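Local coordinates for paenibacillus xanthan lyase (Paenibacillus, PDB 6F2P), which catalyses the cleavage of the bacterial polysaccharide xanthan, probably by beta-elimination as in other family 8 polysaccharide lyases, at residues 126-131 with 157-161; 131-135 with 176-181; 171-175 with 197-201; 191-195 with 244-250; 238-242 with 305-309. One frame throughout, in Å; residues are numbered along the deposited sequence.

Overall arrangement
All five contacts lie in the N-terminal alpha-helical domain and follow one another as an interlocking chain. Contact 1 closes the short hairpin between helices 123-141 and 147-160. Contact 2 crosses it, shares P131 with it and brings helix 168-184 against helix 123-141. Contact 3 crosses contact 2 and ties helix 168-184 to the turn after helix 188-197; it also meets contact 1 at a common calcium ion. Contact 4 crosses contact 3, joining helix 188-197 to the loop after helix 229-244, and contact 5 crosses contact 4 as it links helix 229-244 to helix 292-307. L240 packs against both contact 2 and contact 3.

Contact 1 (126-131 with 157-161); sequences WQIGGP and IYYTQ. With CA (calcium ion), chain F.
T160, the last residue of helix 147-160, and Q161 just after it each donate a side-chain hydrogen to a backbone carbonyl of helix 123-141. The two helices are successive and pair in opposite directions, Q127 beside T160 and P131 beside I157, as a helical hairpin of the alpha/alpha-toroidal domain known from family 8 polysaccharide lyases.

Two hydrogen bonds form the polar part. T160 OG1 donates to W126 O over 2.8 Å, arriving above the carbonyl plane; chi1 of 66° sets this hydroxyl between the backbone N and the carbonyl carbon of its own residue, facing the other helix. Q161 NE2 donates to Q127 O, also over 2.8 Å and nearly straight (162°), with the acceptor close to the plane of the Q161 amide. The second bond serves a carbonyl in the widened, pi-type turn at 126-129, where P131, four residues after Q127, has no N-H to offer.

The other end of the same amide is a metal ligand: Q161 OE1 binds calcium at 2.2 Å, in a site completed by S163, E174 and four waters. One amide thus ties the ion to helix 123-141.

Apolar contact is confined mainly to the P131 ring, whose CB meets I157 CG2 at 3.7 Å; its CG also lies beside the T160 hydroxyl, 3.6 Å from OG1, a contact with a polar atom. The extended Q127 side chain runs past the last helical carbonyl, and its amide is turned 62° from that of Q161. On this same carbonyl, T160 O accepts a hydrogen bond of 3.2 Å from water 1, itself a calcium ligand.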
# COMPACT_ATOMS: atom_id res chain seq x y z
N TRP A 126 17.29 -32.37 -11.96
CA TRP A 126 18.06 -33.30 -11.15
C TRP A 126 17.68 -33.20 -9.67
O TRP A 126 17.53 -34.21 -8.99
CB TRP A 126 19.56 -33.06 -11.34
CG TRP A 126 19.99 -33.27 -12.77
CD1 TRP A 126 20.22 -32.31 -13.71
CD2 TRP A 126 20.20 -34.53 -13.42
NE1 TRP A 126 20.57 -32.89 -14.90
CE2 TRP A 126 20.56 -34.25 -14.75
CE3 TRP A 126 20.12 -35.86 -13.01
CZ2 TRP A 126 20.85 -35.26 -15.67
CZ3 TRP A 126 20.41 -36.87 -13.93
CH2 TRP A 126 20.76 -36.56 -15.24
N GLN A 127 17.50 -31.98 -9.19
CA GLN A 127 17.36 -31.76 -7.75
C GLN A 127 15.92 -31.70 -7.26
O GLN A 127 15.65 -31.86 -6.07
CB GLN A 127 18.13 -30.51 -7.35
CG GLN A 127 19.58 -30.51 -7.81
CD GLN A 127 20.38 -29.35 -7.27
OE1 GLN A 127 21.37 -28.94 -7.86
NE2 GLN A 127 19.96 -28.81 -6.12
N ILE A 128 14.98 -31.46 -8.16
CA ILE A 128 13.60 -31.26 -7.75
C ILE A 128 12.60 -32.06 -8.58
O ILE A 128 11.89 -32.91 -8.04
CB ILE A 128 13.22 -29.77 -7.77
CG1 ILE A 128 14.04 -29.01 -6.72
CG2 ILE A 128 11.73 -29.59 -7.57
CD1 ILE A 128 13.86 -27.52 -6.74
N GLY A 129 12.55 -31.80 -9.89
CA GLY A 129 11.57 -32.41 -10.76
C GLY A 129 11.63 -33.93 -10.76
O GLY A 129 10.60 -34.61 -10.62
N GLY A 130 12.84 -34.45 -10.91
CA GLY A 130 13.07 -35.88 -10.89
C GLY A 130 12.80 -36.54 -9.55
O GLY A 130 11.98 -37.46 -9.48
N PRO A 131 13.49 -36.08 -8.49
CA PRO A 131 13.28 -36.66 -7.16
C PRO A 131 11.81 -36.63 -6.73
O PRO A 131 11.30 -37.58 -6.14
CB PRO A 131 14.12 -35.75 -6.25
CG PRO A 131 15.22 -35.27 -7.14
CD PRO A 131 14.56 -35.07 -8.48
N ILE A 157 18.41 -39.67 -4.91
CA ILE A 157 17.78 -38.45 -4.44
C ILE A 157 18.64 -37.72 -3.40
O ILE A 157 18.84 -36.52 -3.51
CB ILE A 157 16.37 -38.71 -3.89
CG1 ILE A 157 15.50 -39.30 -5.00
CG2 ILE A 157 15.77 -37.41 -3.35
CD1 ILE A 157 14.06 -39.48 -4.61
N TYR A 158 19.17 -38.45 -2.41
CA TYR A 158 20.11 -37.85 -1.45
C TYR A 158 21.30 -37.20 -2.18
O TYR A 158 21.85 -36.19 -1.73
CB TYR A 158 20.68 -38.89 -0.49
CG TYR A 158 19.81 -39.33 0.67
CD1 TYR A 158 18.49 -39.71 0.48
CD2 TYR A 158 20.34 -39.42 1.95
CE1 TYR A 158 17.72 -40.15 1.54
CE2 TYR A 158 19.58 -39.84 3.02
CZ TYR A 158 18.27 -40.21 2.81
OH TYR A 158 17.51 -40.64 3.88
N TYR A 159 21.71 -37.81 -3.28
CA TYR A 159 22.84 -37.31 -4.05
C TYR A 159 22.53 -35.97 -4.71
O TYR A 159 23.26 -35.00 -4.52
CB TYR A 159 23.27 -38.34 -5.09
CG TYR A 159 24.20 -37.79 -6.14
CD1 TYR A 159 25.49 -37.39 -5.82
CD2 TYR A 159 23.80 -37.69 -7.47
CE1 TYR A 159 26.35 -36.89 -6.78
CE2 TYR A 159 24.65 -37.19 -8.44
CZ TYR A 159 25.92 -36.80 -8.09
OH TYR A 159 26.77 -36.30 -9.06
N THR A 160 21.44 -35.91 -5.46
CA THR A 160 21.06 -34.67 -6.13
C THR A 160 20.45 -33.63 -5.19
O THR A 160 20.60 -32.44 -5.41
CB THR A 160 20.09 -34.92 -7.30
OG1 THR A 160 18.84 -35.40 -6.79
CG2 THR A 160 20.67 -35.93 -8.27
N GLN A 161 19.77 -34.09 -4.13
CA GLN A 161 19.09 -33.17 -3.23
C GLN A 161 19.46 -33.43 -1.77
O GLN A 161 18.71 -34.08 -1.04
CB GLN A 161 17.57 -33.27 -3.41
CG GLN A 161 16.76 -32.24 -2.64
CD GLN A 161 17.22 -30.84 -2.95
OE1 GLN A 161 17.94 -30.24 -2.16
NE2 GLN A 161 16.81 -30.33 -4.10
CA CA F . 19.44 -28.56 -2.08
O HOH W 1 20.73 -29.61 -3.89
O HOH W 2 18.45 -27.67 -4.26
O HOH W 3 21.59 -29.27 -1.12
O HOH W 4 21.03 -26.99 -2.68

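Contact 2 (131-135 with 176-181); sequences PMALN and QVIAIS
N135 and V177 join two helices of the alpha-helical domain, 123-141 and 168-184, that run in nearly the same direction: their axes are 28° apart and approach to 9.5 Å in these segments. Helix 147-160, which lies between them in sequence, lays I157 against P131, N135 and V177 and so closes one flank.

The polar link is N135 ND2 to V177 O, 3.2 Å long. The amide nitrogen approaches in the carbonyl plane, on a lone pair, although the N-H is bent to 142° and the acceptor is tilted somewhat from the amide plane. V177 O is already engaged in its own helix, accepting from S181 N at 3.0 Å, so two donors grip it. The rest of the N135 side chain is wedged between neighbours, with CB against I180 CG2 at 3.8 Å and OD1 beside S181 CA at 3.6 Å. A leucine at N135 would probably cost V177 O its donor from the other helix and set a branched apolar group against the S181 backbone.

Toward the N-terminal end of both segments the contact turns apolar. V177 straddles the start of the segment opposite: its CG1, anti to the backbone N (chi1 160°), meets P131 CB at 3.7 Å, while its CG2 lies 4.1 Å from M132 SD. Bent at chi2, the M132 chain then carries CE across to the amide of Q176. Similarly directed helices, with an antiparallel one connecting them, are typical of alpha/alpha-toroid folds built from successive helical hairpins.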
# COMPACT_ATOMS: atom_id res chain seq x y z
N PRO A 131 13.49 -36.08 -8.49
CA PRO A 131 13.28 -36.66 -7.16
C PRO A 131 11.81 -36.63 -6.73
O PRO A 131 11.30 -37.58 -6.14
CB PRO A 131 14.12 -35.75 -6.25
CG PRO A 131 15.22 -35.27 -7.14
CD PRO A 131 14.56 -35.07 -8.48
N MET A 132 11.13 -35.54 -7.06
CA MET A 132 9.73 -35.37 -6.69
C MET A 132 8.88 -36.48 -7.30
O MET A 132 8.03 -37.05 -6.63
CB MET A 132 9.22 -34.02 -7.20
CG MET A 132 8.00 -33.50 -6.48
SD MET A 132 8.41 -32.01 -5.56
CE MET A 132 6.77 -31.54 -5.02
N ALA A 133 9.13 -36.77 -8.57
CA ALA A 133 8.35 -37.78 -9.27
C ALA A 133 8.82 -39.18 -8.87
O ALA A 133 8.02 -40.10 -8.75
CB ALA A 133 8.46 -37.57 -10.78
N LEU A 134 10.13 -39.32 -8.67
CA LEU A 134 10.69 -40.58 -8.19
C LEU A 134 10.16 -40.91 -6.79
O LEU A 134 9.80 -42.06 -6.52
CB LEU A 134 12.22 -40.55 -8.22
CG LEU A 134 12.96 -41.82 -7.82
CD1 LEU A 134 12.36 -43.04 -8.48
CD2 LEU A 134 14.44 -41.71 -8.16
N ASN A 135 10.10 -39.91 -5.91
CA ASN A 135 9.51 -40.09 -4.58
C ASN A 135 8.09 -40.64 -4.67
O ASN A 135 7.70 -41.54 -3.94
CB ASN A 135 9.46 -38.78 -3.82
CG ASN A 135 10.72 -38.50 -3.05
OD1 ASN A 135 11.46 -39.43 -2.72
ND2 ASN A 135 10.99 -37.22 -2.77
N GLN A 176 10.11 -30.51 0.56
CA GLN A 176 9.24 -31.64 0.20
C GLN A 176 10.05 -32.87 -0.22
O GLN A 176 9.80 -33.97 0.25
CB GLN A 176 8.26 -31.27 -0.92
CG GLN A 176 7.15 -30.32 -0.50
CD GLN A 176 6.28 -29.86 -1.66
OE1 GLN A 176 5.05 -30.00 -1.63
NE2 GLN A 176 6.91 -29.31 -2.70
N VAL A 177 11.02 -32.67 -1.11
CA VAL A 177 11.81 -33.75 -1.65
C VAL A 177 12.56 -34.43 -0.53
O VAL A 177 12.59 -35.66 -0.42
CB VAL A 177 12.81 -33.24 -2.70
CG1 VAL A 177 13.91 -34.23 -2.90
CG2 VAL A 177 12.08 -32.99 -4.03
N ILE A 178 13.16 -33.61 0.32
CA ILE A 178 13.94 -34.12 1.44
C ILE A 178 13.05 -34.85 2.45
O ILE A 178 13.39 -35.93 2.91
CB ILE A 178 14.75 -33.00 2.09
CG1 ILE A 178 15.96 -32.70 1.21
CG2 ILE A 178 15.18 -33.39 3.48
CD1 ILE A 178 16.73 -31.49 1.61
N ALA A 179 11.91 -34.27 2.76
CA ALA A 179 10.98 -34.89 3.69
C ALA A 179 10.46 -36.22 3.17
O ALA A 179 10.40 -37.20 3.90
CB ALA A 179 9.83 -33.95 3.98
N ILE A 180 10.08 -36.26 1.90
CA ILE A 180 9.45 -37.49 1.41
C ILE A 180 10.49 -38.60 1.25
O ILE A 180 10.22 -39.75 1.59
CB ILE A 180 8.65 -37.28 0.12
CG1 ILE A 180 7.59 -36.19 0.33
CG2 ILE A 180 7.99 -38.59 -0.32
CD1 ILE A 180 6.87 -36.29 1.64
N SER A 181 11.68 -38.26 0.77
CA SER A 181 12.72 -39.27 0.69
C SER A 181 13.04 -39.81 2.09
O SER A 181 13.18 -41.02 2.28
CB SER A 181 13.97 -38.77 -0.06
OG SER A 181 14.48 -37.55 0.47

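Contact 3 (171-175 with 197-201); sequences RLWES and GISAL. With CA (calcium ion), chain F.
S175 OG lies 3.3 Å from G197 CA, the hydroxyl resting on the backbone of a residue that has no side chain there. The serine is fixed in place by a bond to its own helix, OG donating to R171 O at 2.8 Å, while S175 N reaches the same oxygen from the opposite face of its plane.

R171 holds the carbonyl of G197. Its chain is extended from CG to NE, with CG anti to the backbone N (chi1 179°), and this carries NE to G197 O at 2.8 Å. The nitrogen lies in the carbonyl plane, though the N-H is bent to 137°. A200 CB covers one face of the guanidinium, 3.7 Å from NE. Water 5 accepts from both R171 NH1 (3.1 Å) and A200 N (2.7 Å), and R171 NH2 is taken by M166 O.

The arrangement belongs to the helical domain and fastens helix 168-184 to the turn that follows helix 188-197, where residues 198-201 keep helical angles without regular bonding. A methionine in place of R171 would probably leave G197 O without this donor and water 5 without its link to the helix.

Apolar groups fill the remainder: L172 CB packs on L201 CD1 at 3.8 Å, and L172 CD1 faces I198 CG2. One residue before S175, E174 directs OE2 elsewhere, to calcium at 2.5 Å, in the site shared with Q161 and S163.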
# COMPACT_ATOMS: atom_id res chain seq x y z
N ARG A 171 13.09 -23.62 -2.20
CA ARG A 171 13.37 -24.05 -0.84
C ARG A 171 12.26 -24.98 -0.38
O ARG A 171 12.52 -25.98 0.29
CB ARG A 171 13.46 -22.85 0.08
CG ARG A 171 13.72 -23.24 1.52
CD ARG A 171 13.98 -22.02 2.39
NE ARG A 171 14.45 -22.45 3.70
CZ ARG A 171 15.74 -22.54 4.03
NH1 ARG A 171 16.07 -22.96 5.24
NH2 ARG A 171 16.68 -22.19 3.16
N LEU A 172 11.03 -24.64 -0.74
CA LEU A 172 9.89 -25.48 -0.42
C LEU A 172 10.07 -26.85 -1.03
O LEU A 172 9.93 -27.88 -0.36
CB LEU A 172 8.60 -24.84 -0.94
CG LEU A 172 7.37 -25.73 -0.86
CD1 LEU A 172 7.12 -26.17 0.58
CD2 LEU A 172 6.17 -24.99 -1.40
N TRP A 173 10.38 -26.86 -2.32
CA TRP A 173 10.54 -28.11 -3.05
C TRP A 173 11.71 -28.92 -2.53
O TRP A 173 11.64 -30.15 -2.49
CB TRP A 173 10.71 -27.83 -4.54
CG TRP A 173 9.51 -27.19 -5.10
CD1 TRP A 173 8.22 -27.39 -4.71
CD2 TRP A 173 9.47 -26.23 -6.15
NE1 TRP A 173 7.37 -26.61 -5.45
CE2 TRP A 173 8.12 -25.88 -6.35
CE3 TRP A 173 10.45 -25.62 -6.95
CZ2 TRP A 173 7.71 -24.96 -7.33
CZ3 TRP A 173 10.05 -24.70 -7.92
CH2 TRP A 173 8.69 -24.38 -8.10
N GLU A 174 12.78 -28.24 -2.16
CA GLU A 174 13.88 -28.90 -1.47
C GLU A 174 13.31 -29.65 -0.28
O GLU A 174 13.58 -30.84 -0.08
CB GLU A 174 14.91 -27.88 -0.98
CG GLU A 174 15.90 -27.39 -2.01
CD GLU A 174 16.86 -26.36 -1.44
OE1 GLU A 174 16.39 -25.37 -0.85
OE2 GLU A 174 18.08 -26.54 -1.55
N SER A 175 12.48 -28.94 0.49
CA SER A 175 11.95 -29.45 1.74
C SER A 175 11.03 -30.63 1.51
O SER A 175 11.15 -31.62 2.21
CB SER A 175 11.24 -28.35 2.54
OG SER A 175 12.08 -27.23 2.72
N GLY A 197 13.01 -27.15 6.80
CA GLY A 197 13.30 -26.36 5.63
C GLY A 197 12.28 -25.27 5.34
O GLY A 197 12.63 -24.22 4.79
N ILE A 198 11.03 -25.49 5.72
CA ILE A 198 9.99 -24.51 5.41
C ILE A 198 9.87 -23.33 6.40
O ILE A 198 9.19 -22.35 6.10
CB ILE A 198 8.61 -25.16 5.27
CG1 ILE A 198 8.12 -25.72 6.61
CG2 ILE A 198 8.63 -26.24 4.19
CD1 ILE A 198 6.65 -26.06 6.61
N SER A 199 10.51 -23.42 7.56
CA SER A 199 10.38 -22.37 8.58
C SER A 199 10.73 -20.98 8.03
O SER A 199 9.99 -20.02 8.23
CB SER A 199 11.19 -22.67 9.84
OG SER A 199 10.67 -23.81 10.51
N ALA A 200 11.84 -20.90 7.30
CA ALA A 200 12.27 -19.62 6.74
C ALA A 200 11.24 -19.01 5.78
O ALA A 200 11.34 -17.84 5.46
CB ALA A 200 13.62 -19.77 6.06
N LEU A 201 10.27 -19.80 5.33
CA LEU A 201 9.23 -19.33 4.41
C LEU A 201 8.00 -18.78 5.13
O LEU A 201 7.11 -18.21 4.52
CB LEU A 201 8.75 -20.47 3.51
CG LEU A 201 9.72 -21.13 2.55
CD1 LEU A 201 9.05 -22.30 1.88
CD2 LEU A 201 10.21 -20.13 1.52
CA CA F . 19.44 -28.56 -2.08
O HOH W 5 13.63 -22.93 7.16
O HOH W 3 21.59 -29.27 -1.12
O HOH W 2 18.45 -27.67 -4.26
O HOH W 1 20.73 -29.61 -3.89
O HOH W 4 21.03 -26.99 -2.68

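Contact 4 (191-195 with 244-250); sequences VAAGR and LNGSSWQ
Residues 244-250, which bring L244 and W249 against V191 and R195 of helix 188-197, leave helix 229-244 through a type II turn from L244 to S247 and continue directly into a type I turn from S247 to Q250. S247 secures the junction: its OG donates to L244 O on a lone pair and accepts from W249 N at 2.8 Å, the latter bond forming an ST turn.

W249 presents a face to the helix. V191 CB stands 4.2 Å from the centroid of the five-membered ring, only 13° off its normal, as a CH-pi contact, and V191 CG1 packs on W249 CB at 3.7 Å. S248 CB covers the opposite face, while A192 CB approaches CD1 obliquely. Beside V191, away from the ring, L244 CD2 touches V191 CG1 and L244 CD1 touches R195 CB, each at 4.0 Å.

In the helical domain this loop leads from helix 229-244 to helix 256-267, and the contact seats it on helix 188-197. Helix 4-18 adds a further wall: F6 meets the W249 ring, and E5 is hydrogen-bonded through its carboxylate to S248 OG.

R195 runs along the loop backbone, CD lying 3.2 Å from W249 O and 3.3 Å from Q250 O. A bend at chi3 (58°) then turns the guanidinium so that NH1 comes to the indole edge. Water 6 accepts from NH1 at 2.9 Å and donates to both S248 O and Q250 O, joining the charged group to two loop carbonyls.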
# COMPACT_ATOMS: atom_id res chain seq x y z
N VAL A 191 13.94 -36.57 7.52
CA VAL A 191 12.59 -36.01 7.61
C VAL A 191 12.59 -34.71 8.41
O VAL A 191 11.90 -33.74 8.07
CB VAL A 191 11.60 -36.98 8.27
CG1 VAL A 191 10.20 -36.41 8.22
CG2 VAL A 191 11.65 -38.33 7.59
N ALA A 192 13.37 -34.69 9.48
CA ALA A 192 13.40 -33.51 10.33
C ALA A 192 13.99 -32.34 9.56
O ALA A 192 13.54 -31.20 9.69
CB ALA A 192 14.19 -33.78 11.60
N ALA A 193 14.99 -32.63 8.72
CA ALA A 193 15.61 -31.59 7.91
C ALA A 193 14.57 -31.08 6.92
O ALA A 193 14.53 -29.89 6.61
CB ALA A 193 16.85 -32.11 7.18
N GLY A 194 13.72 -31.98 6.46
CA GLY A 194 12.65 -31.60 5.56
C GLY A 194 11.68 -30.65 6.25
O GLY A 194 11.37 -29.58 5.73
N ARG A 195 11.21 -31.06 7.42
CA ARG A 195 10.31 -30.25 8.23
C ARG A 195 10.90 -28.87 8.49
O ARG A 195 10.20 -27.86 8.38
CB ARG A 195 10.03 -30.95 9.57
CG ARG A 195 9.25 -30.10 10.57
CD ARG A 195 9.59 -30.47 12.01
NE ARG A 195 11.02 -30.33 12.29
CZ ARG A 195 11.69 -31.06 13.18
NH1 ARG A 195 11.06 -31.98 13.90
NH2 ARG A 195 12.99 -30.87 13.35
N LEU A 244 2.90 -34.41 7.83
CA LEU A 244 3.69 -34.52 9.04
C LEU A 244 2.84 -34.42 10.30
O LEU A 244 3.28 -34.79 11.38
CB LEU A 244 4.75 -33.43 9.05
CG LEU A 244 5.74 -33.56 7.90
CD1 LEU A 244 6.72 -32.39 7.89
CD2 LEU A 244 6.47 -34.88 8.01
N ASN A 245 1.61 -33.94 10.14
CA ASN A 245 0.74 -33.61 11.27
C ASN A 245 0.47 -34.79 12.18
O ASN A 245 0.03 -35.84 11.74
CB ASN A 245 -0.58 -33.04 10.75
CG ASN A 245 -1.57 -32.78 11.86
OD1 ASN A 245 -2.68 -33.30 11.85
ND2 ASN A 245 -1.17 -31.95 12.84
N GLY A 246 0.73 -34.60 13.47
CA GLY A 246 0.51 -35.66 14.44
C GLY A 246 1.74 -36.52 14.67
O GLY A 246 1.80 -37.27 15.64
N SER A 247 2.73 -36.40 13.79
CA SER A 247 3.92 -37.25 13.85
C SER A 247 5.05 -36.61 14.63
O SER A 247 5.01 -35.43 14.97
CB SER A 247 4.45 -37.53 12.45
OG SER A 247 5.49 -36.62 12.14
N SER A 248 6.10 -37.39 14.86
CA SER A 248 7.29 -36.92 15.55
C SER A 248 7.91 -35.72 14.84
O SER A 248 8.59 -34.92 15.46
CB SER A 248 8.31 -38.05 15.65
OG SER A 248 7.72 -39.25 16.12
N TRP A 249 7.67 -35.61 13.54
CA TRP A 249 8.29 -34.55 12.75
C TRP A 249 7.27 -33.51 12.31
O TRP A 249 7.50 -32.76 11.36
CB TRP A 249 9.05 -35.14 11.54
CG TRP A 249 9.93 -36.27 11.97
CD1 TRP A 249 11.16 -36.18 12.58
CD2 TRP A 249 9.64 -37.67 11.88
NE1 TRP A 249 11.65 -37.44 12.85
CE2 TRP A 249 10.74 -38.37 12.43
CE3 TRP A 249 8.56 -38.40 11.37
CZ2 TRP A 249 10.78 -39.76 12.49
CZ3 TRP A 249 8.60 -39.78 11.43
CH2 TRP A 249 9.70 -40.45 11.99
N GLN A 250 6.15 -33.45 13.01
CA GLN A 250 5.12 -32.47 12.70
C GLN A 250 5.67 -31.06 12.84
O GLN A 250 6.67 -30.83 13.53
CB GLN A 250 3.92 -32.64 13.61
CG GLN A 250 4.10 -31.98 14.95
CD GLN A 250 3.11 -32.52 15.96
OE1 GLN A 250 3.50 -33.17 16.92
NE2 GLN A 250 1.82 -32.26 15.73
O HOH W 6 8.38 -31.87 15.05

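Contact 5 (238-242 with 305-309); sequences ADLIF and RLSQT
R305 lays its guanidinium over one face of the F242 ring, a cation-pi contact between helices 292-307 and 229-244 of the alpha/alpha-toroidal domain. The segments run the same way, A238 beside L306 and F242 beside T309, and helix 256-267, which falls between them in sequence, packs on I241 and L306 through Y260.

R305 CZ is 4.7 Å from the ring centroid and 17° off the normal, but the two planes are inclined by 30°, with NH1 above the rim. The F242 side chain reaches beneath the arginine because its CG is anti to the backbone N (chi1 173°). Q308 fixes the rotation of the guanidinium: NH1 donates to Q308 OE1 at 2.8 Å, on a lone pair and in both the carbonyl and guanidinium planes. The Q308 amide is itself nearly parallel to the phenyl ring. K12 of helix 4-18 makes a second cation-pi contact with F242.

D239 meets the arginine at an edge. Its carboxylate is turned well away from the guanidinium plane, and the salt bridge from OD1 to R305 NE is long, at 3.8 Å. Water 7 spans the gap, accepting from NE at 2.7 Å and donating to OD1. A further salt bridge, from R305 NH2 to D341, probably shares in balancing the charge.

Away from the ring the contact is mostly apolar: A238 CB sits against L306 CG at 3.7 Å. I241 and T309 cross at about a right angle, and T309, its OG1 hydrogen-bonded to Y260, places CG2 3.7 Å from F242 CA.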
# COMPACT_ATOMS: atom_id res chain seq x y z
N ALA A 238 0.88 -26.39 2.90
CA ALA A 238 -0.32 -27.04 3.40
C ALA A 238 -0.19 -28.56 3.30
O ALA A 238 -0.72 -29.28 4.13
CB ALA A 238 -1.55 -26.55 2.65
N ASP A 239 0.53 -29.04 2.28
CA ASP A 239 0.69 -30.48 2.12
C ASP A 239 1.67 -31.03 3.14
O ASP A 239 1.41 -32.05 3.76
CB ASP A 239 1.09 -30.86 0.69
CG ASP A 239 -0.11 -31.02 -0.23
OD1 ASP A 239 -1.26 -30.89 0.25
OD2 ASP A 239 0.10 -31.30 -1.43
N LEU A 240 2.80 -30.34 3.32
CA LEU A 240 3.78 -30.77 4.31
C LEU A 240 3.20 -30.80 5.72
O LEU A 240 3.43 -31.73 6.48
CB LEU A 240 5.01 -29.89 4.28
CG LEU A 240 6.20 -30.52 3.57
CD1 LEU A 240 7.44 -29.71 3.86
CD2 LEU A 240 6.38 -31.96 4.02
N ILE A 241 2.44 -29.76 6.06
CA ILE A 241 1.79 -29.72 7.36
C ILE A 241 0.86 -30.92 7.53
O ILE A 241 0.89 -31.59 8.56
CB ILE A 241 1.02 -28.41 7.58
CG1 ILE A 241 2.00 -27.27 7.87
CG2 ILE A 241 0.03 -28.53 8.72
CD1 ILE A 241 1.37 -25.91 7.64
N PHE A 242 0.06 -31.20 6.50
CA PHE A 242 -0.91 -32.29 6.55
C PHE A 242 -0.25 -33.66 6.72
O PHE A 242 -0.70 -34.47 7.52
CB PHE A 242 -1.78 -32.29 5.30
CG PHE A 242 -2.69 -33.47 5.20
CD1 PHE A 242 -3.93 -33.46 5.81
CD2 PHE A 242 -2.33 -34.59 4.46
CE1 PHE A 242 -4.79 -34.55 5.71
CE2 PHE A 242 -3.18 -35.69 4.35
CZ PHE A 242 -4.41 -35.66 4.98
N ARG A 305 -6.97 -28.96 2.54
CA ARG A 305 -5.87 -29.56 3.27
C ARG A 305 -5.64 -28.85 4.59
O ARG A 305 -5.37 -29.49 5.61
CB ARG A 305 -4.59 -29.55 2.44
CG ARG A 305 -4.58 -30.53 1.28
CD ARG A 305 -4.30 -31.94 1.76
NE ARG A 305 -4.43 -32.92 0.69
CZ ARG A 305 -5.26 -33.96 0.74
NH1 ARG A 305 -6.04 -34.16 1.80
NH2 ARG A 305 -5.31 -34.81 -0.28
N LEU A 306 -5.74 -27.52 4.58
CA LEU A 306 -5.53 -26.76 5.82
C LEU A 306 -6.65 -26.98 6.84
O LEU A 306 -6.39 -26.98 8.04
CB LEU A 306 -5.31 -25.28 5.54
CG LEU A 306 -3.93 -24.99 4.94
CD1 LEU A 306 -3.81 -23.55 4.52
CD2 LEU A 306 -2.82 -25.36 5.91
N SER A 307 -7.87 -27.21 6.37
CA SER A 307 -8.98 -27.47 7.28
C SER A 307 -8.79 -28.79 8.03
O SER A 307 -9.26 -28.96 9.15
CB SER A 307 -10.31 -27.49 6.52
OG SER A 307 -10.40 -28.64 5.71
N GLN A 308 -8.06 -29.72 7.42
CA GLN A 308 -7.80 -31.00 8.05
C GLN A 308 -6.80 -30.90 9.20
O GLN A 308 -6.69 -31.79 10.04
CB GLN A 308 -7.36 -32.02 7.00
CG GLN A 308 -8.47 -32.32 5.97
CD GLN A 308 -8.03 -33.23 4.82
OE1 GLN A 308 -7.02 -32.99 4.17
NE2 GLN A 308 -8.82 -34.27 4.56
N THR A 309 -6.06 -29.79 9.27
CA THR A 309 -5.09 -29.62 10.34
C THR A 309 -5.35 -28.36 11.19
O THR A 309 -4.69 -28.15 12.21
CB THR A 309 -3.66 -29.55 9.78
OG1 THR A 309 -3.53 -28.36 8.99
CG2 THR A 309 -3.37 -30.76 8.93
O HOH W 7 -3.02 -32.75 -1.59